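Local coordinates for protein alcohol oxidase (Myceliophthora thermophila, PDB 6F74) that binds FAD and, as a VAO-type flavoprotein, probably oxidises its substrate at the flavin with molecular oxygen taking up the electrons, at residues Tyr210-Val215 and Gln300-His305; Thr217-Asn222 and Asp414-Tyr419; Thr408-Gln413 and Trp420-Leu425. All coordinates share one frame; numbering follows the deposited sequence.

Contact 1 of 3, residues Tyr210-Val215 and Gln300-His305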
loop_
_atom_site.group_PDB
_atom_site.type_symbol
_atom_site.label_atom_id
_atom_site.label_comp_id
_atom_site.label_asym_id
_atom_site.label_seq_id
_atom_site.Cartn_x
_atom_site.Cartn_y
_atom_site.Cartn_z
ATOM N N TYR A 210 9.578 10.941 5.020
ATOM C CA TYR A 210 8.662 11.065 6.119
ATOM C C TYR A 210 7.497 10.075 5.969
ATOM O O TYR A 210 7.258 9.517 4.889
ATOM C CB TYR A 210 8.181 12.511 6.232
ATOM C CG TYR A 210 9.219 13.438 6.800
ATOM C CD1 TYR A 210 9.370 13.578 8.186
ATOM C CD2 TYR A 210 10.061 14.180 5.968
ATOM C CE1 TYR A 210 10.314 14.413 8.731
ATOM C CE2 TYR A 210 11.013 15.039 6.503
ATOM C CZ TYR A 210 11.141 15.145 7.889
ATOM O OH TYR A 210 12.081 16.003 8.441
ATOM N N GLN A 211 6.820 9.848 7.079
ATOM C CA GLN A 211 5.580 9.067 7.115
ATOM C C GLN A 211 4.421 10.051 7.051
ATOM O O GLN A 211 4.624 11.264 7.213
ATOM C CB GLN A 211 5.540 8.213 8.362
ATOM C CG GLN A 211 6.619 7.143 8.362
ATOM C CD GLN A 211 6.823 6.544 9.747
ATOM O OE1 GLN A 211 7.494 7.144 10.575
ATOM N NE2 GLN A 211 6.273 5.352 9.991
ATOM N N TRP A 212 3.224 9.547 6.754
ATOM C CA TRP A 212 2.035 10.411 6.722
ATOM C C TRP A 212 1.774 11.130 8.048
ATOM O O TRP A 212 1.362 12.315 8.047
ATOM C CB TRP A 212 0.790 9.664 6.246
ATOM C CG TRP A 212 0.829 9.556 4.776
ATOM C CD1 TRP A 212 0.981 8.435 4.048
ATOM C CD2 TRP A 212 0.784 10.649 3.851
ATOM N NE1 TRP A 212 1.027 8.751 2.704
ATOM C CE2 TRP A 212 0.915 10.107 2.563
ATOM C CE3 TRP A 212 0.648 12.031 3.993
ATOM C CZ2 TRP A 212 0.905 10.892 1.417
ATOM C CZ3 TRP A 212 0.632 12.815 2.844
ATOM C CH2 TRP A 212 0.766 12.245 1.577
ATOM N N ARG A 213 2.063 10.457 9.156
ATOM C CA ARG A 213 1.895 11.076 10.464
ATOM C C ARG A 213 2.604 12.440 10.512
ATOM O O ARG A 213 2.034 13.415 10.956
ATOM C CB ARG A 213 2.434 10.176 11.562
ATOM C CG ARG A 213 1.939 10.612 12.926
ATOM C CD ARG A 213 2.324 9.537 13.966
ATOM N NE ARG A 213 1.422 8.363 13.903
ATOM C CZ ARG A 213 0.159 8.379 14.318
ATOM N NH1 ARG A 213 -0.356 9.489 14.892
ATOM N NH2 ARG A 213 -0.596 7.275 14.216
ATOM N N ASP A 214 3.818 12.494 9.998
ATOM C CA ASP A 214 4.666 13.695 10.085
ATOM C C ASP A 214 4.098 14.810 9.212
ATOM O O ASP A 214 4.085 15.975 9.599
ATOM C CB ASP A 214 6.096 13.355 9.635
ATOM C CG ASP A 214 6.667 12.125 10.343
ATOM O OD1 ASP A 214 6.797 12.157 11.571
ATOM O OD2 ASP A 214 6.982 11.098 9.684
ATOM N N VAL A 215 3.611 14.426 8.034
ATOM C CA VAL A 215 3.048 15.355 7.062
ATOM C C VAL A 215 1.746 15.947 7.597
ATOM O O VAL A 215 1.500 17.174 7.507
ATOM C CB VAL A 215 2.834 14.663 5.696
ATOM C CG1 VAL A 215 2.193 15.599 4.664
ATOM C CG2 VAL A 215 4.161 14.181 5.158
ATOM N N GLN A 300 9.390 15.210 -2.245
ATOM C CA GLN A 300 8.312 15.616 -3.152
ATOM C C GLN A 300 7.662 16.871 -2.597
ATOM O O GLN A 300 7.720 17.179 -1.392
ATOM C CB GLN A 300 7.233 14.521 -3.343
ATOM C CG GLN A 300 7.695 13.247 -4.090
ATOM C CD GLN A 300 6.647 12.115 -4.134
ATOM O OE1 GLN A 300 5.771 12.044 -3.276
ATOM N NE2 GLN A 300 6.725 11.259 -5.154
ATOM N N HIS A 301 7.053 17.611 -3.509
ATOM C CA HIS A 301 6.113 18.648 -3.147
ATOM C C HIS A 301 4.714 18.106 -3.461
ATOM O O HIS A 301 4.509 17.583 -4.555
ATOM C CB HIS A 301 6.350 19.898 -3.979
ATOM C CG HIS A 301 7.585 20.662 -3.627
ATOM N ND1 HIS A 301 8.853 20.114 -3.642
ATOM C CD2 HIS A 301 7.743 21.973 -3.336
ATOM C CE1 HIS A 301 9.743 21.058 -3.352
ATOM N NE2 HIS A 301 9.093 22.195 -3.151
ATOM N N ILE A 302 3.762 18.249 -2.525
ATOM C CA ILE A 302 2.367 17.858 -2.735
ATOM C C ILE A 302 1.425 19.059 -2.666
ATOM O O ILE A 302 1.630 19.961 -1.862
ATOM C CB ILE A 302 1.867 16.789 -1.723
ATOM C CG1 ILE A 302 2.104 17.236 -0.280
ATOM C CG2 ILE A 302 2.532 15.443 -2.004
ATOM C CD1 ILE A 302 1.319 16.461 0.760
ATOM N N LYS A 303 0.378 19.037 -3.491
ATOM C CA LYS A 303 -0.761 19.938 -3.322
ATOM C C LYS A 303 -1.372 19.696 -1.959
ATOM O O LYS A 303 -1.489 18.539 -1.508
ATOM C CB LYS A 303 -1.848 19.661 -4.354
ATOM C CG LYS A 303 -1.485 19.953 -5.771
ATOM C CD LYS A 303 -2.655 19.636 -6.701
ATOM C CE LYS A 303 -2.251 19.615 -8.171
ATOM N NZ LYS A 303 -3.034 18.493 -8.876
ATOM N N VAL A 304 -1.735 20.779 -1.289
ATOM C CA VAL A 304 -2.605 20.697 -0.109
ATOM C C VAL A 304 -3.789 21.619 -0.344
ATOM O O VAL A 304 -3.719 22.544 -1.152
ATOM C CB VAL A 304 -1.882 20.950 1.230
ATOM C CG1 VAL A 304 -0.894 19.831 1.467
ATOM C CG2 VAL A 304 -1.195 22.306 1.288
ATOM N N HIS A 305 -4.892 21.324 0.338
ATOM C CA HIS A 305 -6.196 21.845 -0.031
ATOM C C HIS A 305 -6.857 22.585 1.124
ATOM O O HIS A 305 -6.665 22.196 2.266
ATOM C CB HIS A 305 -7.055 20.669 -0.498
ATOM C CG HIS A 305 -6.488 19.963 -1.683
ATOM N ND1 HIS A 305 -6.759 20.341 -2.979
ATOM C CD2 HIS A 305 -5.628 18.922 -1.764
ATOM C CE1 HIS A 305 -6.089 19.558 -3.804
ATOM N NE2 HIS A 305 -5.391 18.689 -3.094
#
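I302 meets V215 and W212 through a single methyl, its CD1, and all that passes between Y210-V215 and Q300-H305 is apolar. Tip to tip with V215, I302 CD1 lies 4.1 Å from V215 CG1; W212 turns the edge of its indole to the same methyl, with CZ3 4.3 Å from I302 CD1 and the methyl near the ring plane. Because I302 holds CG1 between its own backbone N and carbonyl carbon (chi1 54°) and then runs on extended, CD1 can stand off the strand and fill the angle between the two partners.

The polar work is done within the helix start. Q211 is the N-cap, and its N donates over 2.9 Å to the anti lone pair of D214 OD2, one half of a capping box; the carboxylate would probably also be eased by the positive end of the helix. The same oxygen lies in the plane of the Y210 ring, at its edge.

W212 packs edge-to-face with W240, a residue of the FAD site. V215 and I302 both also rest on I206, so helix 212-221 lies across strands 203-208 and 296-306, antiparallel neighbours in the sheet of the FAD-binding domain.

Contact 2 of 3, residues Thr217-Asn222 and Asp414-Tyr419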
loop_
_atom_site.group_PDB
_atom_site.type_symbol
_atom_site.label_atom_id
_atom_site.label_comp_id
_atom_site.label_asym_id
_atom_site.label_seq_id
_atom_site.Cartn_x
_atom_site.Cartn_y
_atom_site.Cartn_z
ATOM N N THR A 217 0.789 16.439 10.715
ATOM C CA THR A 217 1.019 17.424 11.785
ATOM C C THR A 217 1.217 18.849 11.231
ATOM O O THR A 217 0.706 19.816 11.776
ATOM C CB THR A 217 2.248 16.979 12.611
ATOM O OG1 THR A 217 1.940 15.741 13.249
ATOM C CG2 THR A 217 2.671 18.023 13.666
ATOM N N VAL A 218 1.953 18.962 10.131
ATOM C CA VAL A 218 2.194 20.262 9.481
ATOM C C VAL A 218 0.956 20.768 8.744
ATOM O O VAL A 218 0.641 21.969 8.784
ATOM C CB VAL A 218 3.425 20.194 8.554
ATOM C CG1 VAL A 218 3.604 21.492 7.774
ATOM C CG2 VAL A 218 4.677 19.929 9.394
ATOM N N ALA A 219 0.257 19.881 8.045
ATOM C CA ALA A 219 -0.992 20.270 7.370
ATOM C C ALA A 219 -2.033 20.801 8.376
ATOM O O ALA A 219 -2.691 21.853 8.153
ATOM C CB ALA A 219 -1.553 19.101 6.592
ATOM N N GLN A 220 -2.133 20.105 9.502
ATOM C CA GLN A 220 -3.028 20.515 10.584
ATOM C C GLN A 220 -2.653 21.856 11.183
ATOM O O GLN A 220 -3.505 22.712 11.383
ATOM C CB GLN A 220 -3.093 19.433 11.650
ATOM C CG GLN A 220 -4.094 19.712 12.766
ATOM C CD GLN A 220 -4.605 18.439 13.458
ATOM O OE1 GLN A 220 -4.367 17.304 13.010
ATOM N NE2 GLN A 220 -5.349 18.630 14.556
ATOM N N ALA A 221 -1.365 22.068 11.416
ATOM C CA ALA A 221 -0.889 23.361 11.935
ATOM C C ALA A 221 -1.206 24.507 10.986
ATOM O O ALA A 221 -1.331 25.627 11.415
ATOM C CB ALA A 221 0.614 23.295 12.195
ATOM N N ASN A 222 -1.338 24.210 9.696
ATOM C CA ASN A 222 -1.604 25.219 8.684
ATOM C C ASN A 222 -3.027 25.205 8.143
ATOM O O ASN A 222 -3.298 25.833 7.107
ATOM C CB ASN A 222 -0.557 25.052 7.579
ATOM C CG ASN A 222 0.831 25.432 8.061
ATOM O OD1 ASN A 222 1.128 26.616 8.229
ATOM N ND2 ASN A 222 1.666 24.438 8.324
ATOM N N ASP A 414 -14.412 20.169 10.989
ATOM C CA ASP A 414 -13.287 20.302 10.036
ATOM C C ASP A 414 -12.782 18.945 9.615
ATOM O O ASP A 414 -13.248 17.911 10.117
ATOM C CB ASP A 414 -12.118 21.185 10.595
ATOM C CG ASP A 414 -11.065 20.384 11.356
ATOM O OD1 ASP A 414 -11.410 19.790 12.390
ATOM O OD2 ASP A 414 -9.890 20.351 10.928
ATOM N N TYR A 415 -11.841 18.923 8.685
ATOM C CA TYR A 415 -11.309 17.675 8.206
ATOM C C TYR A 415 -10.587 16.863 9.303
ATOM O O TYR A 415 -10.734 15.635 9.397
ATOM C CB TYR A 415 -10.349 17.921 7.038
ATOM C CG TYR A 415 -9.805 16.633 6.492
ATOM C CD1 TYR A 415 -10.613 15.805 5.707
ATOM C CD2 TYR A 415 -8.511 16.213 6.781
ATOM C CE1 TYR A 415 -10.139 14.622 5.183
ATOM C CE2 TYR A 415 -8.020 15.013 6.285
ATOM C CZ TYR A 415 -8.843 14.213 5.488
ATOM O OH TYR A 415 -8.387 13.031 4.967
ATOM N N TRP A 416 -9.769 17.541 10.100
ATOM C CA TRP A 416 -8.867 16.837 10.998
ATOM C C TRP A 416 -9.522 16.209 12.198
ATOM O O TRP A 416 -9.114 15.106 12.578
ATOM C CB TRP A 416 -7.704 17.714 11.416
ATOM C CG TRP A 416 -6.861 18.028 10.235
ATOM C CD1 TRP A 416 -6.753 19.233 9.610
ATOM C CD2 TRP A 416 -6.077 17.109 9.485
ATOM N NE1 TRP A 416 -5.933 19.119 8.520
ATOM C CE2 TRP A 416 -5.498 17.826 8.426
ATOM C CE3 TRP A 416 -5.811 15.736 9.598
ATOM C CZ2 TRP A 416 -4.669 17.226 7.488
ATOM C CZ3 TRP A 416 -4.987 15.141 8.662
ATOM C CH2 TRP A 416 -4.429 15.883 7.617
ATOM N N SER A 417 -10.522 16.862 12.787
ATOM C CA SER A 417 -11.280 16.224 13.878
ATOM C C SER A 417 -12.007 14.981 13.324
ATOM O O SER A 417 -12.080 13.942 13.997
ATOM C CB SER A 417 -12.267 17.204 14.523
ATOM O OG SER A 417 -13.279 17.623 13.598
ATOM N N PHE A 418 -12.508 15.096 12.092
ATOM C CA PHE A 418 -13.110 13.980 11.372
ATOM C C PHE A 418 -12.082 12.872 11.149
ATOM O O PHE A 418 -12.367 11.696 11.401
ATOM C CB PHE A 418 -13.731 14.422 10.019
ATOM C CG PHE A 418 -13.637 13.364 8.950
ATOM C CD1 PHE A 418 -14.445 12.237 9.005
ATOM C CD2 PHE A 418 -12.685 13.453 7.932
ATOM C CE1 PHE A 418 -14.318 11.217 8.050
ATOM C CE2 PHE A 418 -12.552 12.448 6.984
ATOM C CZ PHE A 418 -13.373 11.332 7.033
ATOM N N TYR A 419 -10.911 13.251 10.645
ATOM C CA TYR A 419 -9.917 12.283 10.221
ATOM C C TYR A 419 -9.546 11.398 11.386
ATOM O O TYR A 419 -9.531 10.171 11.276
ATOM C CB TYR A 419 -8.651 12.941 9.652
ATOM C CG TYR A 419 -7.613 11.919 9.273
ATOM C CD1 TYR A 419 -7.703 11.218 8.064
ATOM C CD2 TYR A 419 -6.617 11.564 10.155
ATOM C CE1 TYR A 419 -6.772 10.235 7.732
ATOM C CE2 TYR A 419 -5.687 10.587 9.841
ATOM C CZ TYR A 419 -5.769 9.923 8.626
ATOM O OH TYR A 419 -4.847 8.913 8.334
#
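Q220 lays its side chain over one face of the W416 indole. Its CB stands 4.1 Å from the centroid of the five-membered ring and only 4° off the ring normal, a CH-pi contact. Beyond it, the extended chain carries the amide toward the root of the tryptophan, so that Q220 OE1 comes 3.7 Å from W416 CB, with amide and ring planes 14° apart, nearly parallel. CG of Q220 is anti to the backbone N (chi1 -175°), and this swings the chain along the indole. A219 adds its CB at 3.7 Å from W416 CZ2, approaching obliquely.

The other face of the indole is taken by Y415, whose CD2 sits 3.7 Å above the ring centre, so the tryptophan is clamped. V224 O accepts from W416 NE1 and fixes the ring's rotation, while W420 NE1 donates to Q220 OE1.

One step out, D414 caps the helix that bears W416. Its OD2 accepts from W416 N, and its OD1 is gripped twice from the same face of the carboxylate, by S417 N at 3.1 Å and by S417 OG. N307 bonds D414 OD2 in turn.

A tryptophan wedged against a neighbouring helix here joins helix 212-221 of the FAD-binding domain to helix 415-422, which follows the edge strand of the seven-stranded antiparallel sheet, consistent with the two-domain VAO fold.

Contact 3 of 3, residues Thr408-Gln413 and Trp420-Leu425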
loop_
_atom_site.group_PDB
_atom_site.type_symbol
_atom_site.label_atom_id
_atom_site.label_comp_id
_atom_site.label_asym_id
_atom_site.label_seq_id
_atom_site.Cartn_x
_atom_site.Cartn_y
_atom_site.Cartn_z
ATOM N N THR A 408 -26.062 5.291 11.453
ATOM C CA THR A 408 -25.902 6.510 12.231
ATOM C C THR A 408 -24.988 7.494 11.534
ATOM O O THR A 408 -24.183 7.118 10.686
ATOM C CB THR A 408 -25.342 6.201 13.626
ATOM O OG1 THR A 408 -24.017 5.646 13.513
ATOM C CG2 THR A 408 -26.240 5.232 14.361
ATOM N N PHE A 409 -25.110 8.759 11.920
ATOM C CA PHE A 409 -24.325 9.841 11.346
ATOM C C PHE A 409 -23.631 10.602 12.451
ATOM O O PHE A 409 -24.188 10.763 13.525
ATOM C CB PHE A 409 -25.208 10.799 10.571
ATOM C CG PHE A 409 -25.910 10.152 9.405
ATOM C CD1 PHE A 409 -27.112 9.491 9.586
ATOM C CD2 PHE A 409 -25.365 10.200 8.142
ATOM C CE1 PHE A 409 -27.753 8.887 8.526
ATOM C CE2 PHE A 409 -26.000 9.608 7.068
ATOM C CZ PHE A 409 -27.199 8.944 7.256
ATOM N N ALA A 410 -22.404 11.032 12.180
ATOM C CA ALA A 410 -21.644 11.884 13.083
ATOM C C ALA A 410 -21.114 13.071 12.298
ATOM O O ALA A 410 -20.505 12.885 11.248
ATOM C CB ALA A 410 -20.501 11.105 13.697
ATOM N N GLU A 411 -21.360 14.283 12.804
ATOM C CA GLU A 411 -20.925 15.525 12.129
ATOM C C GLU A 411 -19.656 16.038 12.790
ATOM O O GLU A 411 -19.532 15.958 14.013
ATOM C CB GLU A 411 -22.014 16.590 12.151
ATOM C CG GLU A 411 -21.795 17.681 11.093
ATOM C CD GLU A 411 -23.007 18.576 10.874
ATOM O OE1 GLU A 411 -24.075 18.022 10.571
ATOM O OE2 GLU A 411 -22.898 19.846 10.983
ATOM N N TYR A 412 -18.698 16.503 11.982
ATOM C CA TYR A 412 -17.467 17.150 12.475
ATOM C C TYR A 412 -17.368 18.526 11.860
ATOM O O TYR A 412 -17.934 18.749 10.776
ATOM C CB TYR A 412 -16.225 16.324 12.107
ATOM C CG TYR A 412 -16.281 14.928 12.681
ATOM C CD1 TYR A 412 -15.855 14.658 13.981
ATOM C CD2 TYR A 412 -16.815 13.883 11.945
ATOM C CE1 TYR A 412 -15.936 13.385 14.504
ATOM C CE2 TYR A 412 -16.895 12.611 12.463
ATOM C CZ TYR A 412 -16.460 12.370 13.743
ATOM O OH TYR A 412 -16.546 11.112 14.294
ATOM N N GLN A 413 -16.651 19.437 12.529
ATOM C CA GLN A 413 -16.531 20.847 12.069
ATOM C C GLN A 413 -15.235 21.178 11.271
ATOM O O GLN A 413 -15.014 22.335 10.908
ATOM C CB GLN A 413 -16.696 21.820 13.238
ATOM C CG GLN A 413 -17.959 21.588 14.062
ATOM C CD GLN A 413 -19.247 21.614 13.231
ATOM O OE1 GLN A 413 -19.606 22.655 12.707
ATOM N NE2 GLN A 413 -19.952 20.470 13.102
ATOM N N TRP A 420 -9.211 12.034 12.494
ATOM C CA TRP A 420 -8.711 11.299 13.651
ATOM C C TRP A 420 -9.793 10.487 14.358
ATOM O O TRP A 420 -9.488 9.467 14.986
ATOM C CB TRP A 420 -8.002 12.244 14.612
ATOM C CG TRP A 420 -6.707 12.812 13.992
ATOM C CD1 TRP A 420 -6.443 14.116 13.648
ATOM C CD2 TRP A 420 -5.546 12.070 13.633
ATOM N NE1 TRP A 420 -5.184 14.222 13.101
ATOM C CE2 TRP A 420 -4.604 12.984 13.108
ATOM C CE3 TRP A 420 -5.192 10.709 13.737
ATOM C CZ2 TRP A 420 -3.341 12.584 12.669
ATOM C CZ3 TRP A 420 -3.942 10.311 13.308
ATOM C CH2 TRP A 420 -3.020 11.247 12.787
ATOM N N ALA A 421 -11.040 10.931 14.256
ATOM C CA ALA A 421 -12.159 10.214 14.835
ATOM C C ALA A 421 -12.540 8.983 14.009
ATOM O O ALA A 421 -12.796 7.957 14.564
ATOM C CB ALA A 421 -13.347 11.149 14.977
ATOM N N GLU A 422 -12.565 9.117 12.688
ATOM C CA GLU A 422 -13.098 8.101 11.790
ATOM C C GLU A 422 -12.043 7.305 11.041
ATOM O O GLU A 422 -12.349 6.267 10.450
ATOM C CB GLU A 422 -14.018 8.783 10.789
ATOM C CG GLU A 422 -15.154 9.570 11.449
ATOM C CD GLU A 422 -16.280 8.700 11.968
ATOM O OE1 GLU A 422 -16.304 7.460 11.689
ATOM O OE2 GLU A 422 -17.161 9.239 12.665
ATOM N N SER A 423 -10.800 7.783 11.052
ATOM C CA SER A 423 -9.708 7.176 10.272
ATOM C C SER A 423 -8.426 7.279 11.127
ATOM O O SER A 423 -8.506 7.216 12.362
ATOM C CB SER A 423 -9.639 7.822 8.863
ATOM O OG SER A 423 -8.521 7.394 8.076
ATOM N N GLY A 424 -7.257 7.435 10.513
ATOM C CA GLY A 424 -6.008 7.527 11.272
ATOM C C GLY A 424 -5.757 6.205 11.998
ATOM O O GLY A 424 -5.537 6.179 13.206
ATOM N N LEU A 425 -5.829 5.117 11.239
ATOM C CA LEU A 425 -5.802 3.775 11.807
ATOM C C LEU A 425 -4.382 3.305 12.133
ATOM O O LEU A 425 -3.397 3.659 11.439
ATOM C CB LEU A 425 -6.481 2.785 10.851
ATOM C CG LEU A 425 -7.933 3.097 10.448
ATOM C CD1 LEU A 425 -8.465 2.093 9.459
ATOM C CD2 LEU A 425 -8.878 3.188 11.673
#
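Y412 presents the edge of its ring to E422: the carboxylate oxygen OE2 lies close to the ring plane, whereas the carboxylate itself is turned 76° against the ring. The methyl of A421 comes in obliquely, with its CB 3.5 Å from Y412 CE1 and 3.3 Å from Y412 OH. The phenol end is therefore gripped by a polar and an apolar neighbour that follow one another in the helix.

The hydrogen bond to E422 is short: Y412 OH donates to E422 OE2 over 2.6 Å, reaching the oxygen on its anti side and 31° out of the carboxylate plane. A bend at chi2 (-77°) folds E422 round to this hydroxyl, and its CG packs 3.6 Å from Y412 CE2. OE1, the second oxygen, forms a salt bridge with R315, so the two oxygens have different partners, and the arginine would probably help keep the carboxylate ionised.

In topology this is a strand-turn-helix unit. Strand 403-412, outermost in its seven-stranded antiparallel sheet, leads through a tight turn into helix 415-422, which folds back over it. A410 and Y412 point toward that helix, while F409 on the reverse side packs against helix 382-396.

A phenylalanine in place of Y412 has no hydroxyl to give, and E422 OE2, left without that donor, would probably be freer to turn about the salt bridge to R315. A410 CB also reaches E422 OE2, at 4.0 Å. Past the helix end, S423 OG donates to the carbonyl of G230, a residue of the FAD site.

How the contacts relate
From the N terminus, helix 212-221 supplies the first segments of contacts 1 and 2, one after the other. Contact 1 closes a loop of 84 residues when the chain returns in strand 296-306; contact 2 closes a far longer one, of 191 residues, at helix 415-422. Their segments alternate, so the two loops cross. Contact 3 follows contact 1 in series and closes only six residues, which are 414-419, the second segment of contact 2; these loops also cross. Direct touches complete the chain of contacts: R213 with W420, F418 with Y412, and Y419 with G424. Together they tie the FAD-binding domain's sheet, by way of two helices, to the edge of the seven-stranded sheet.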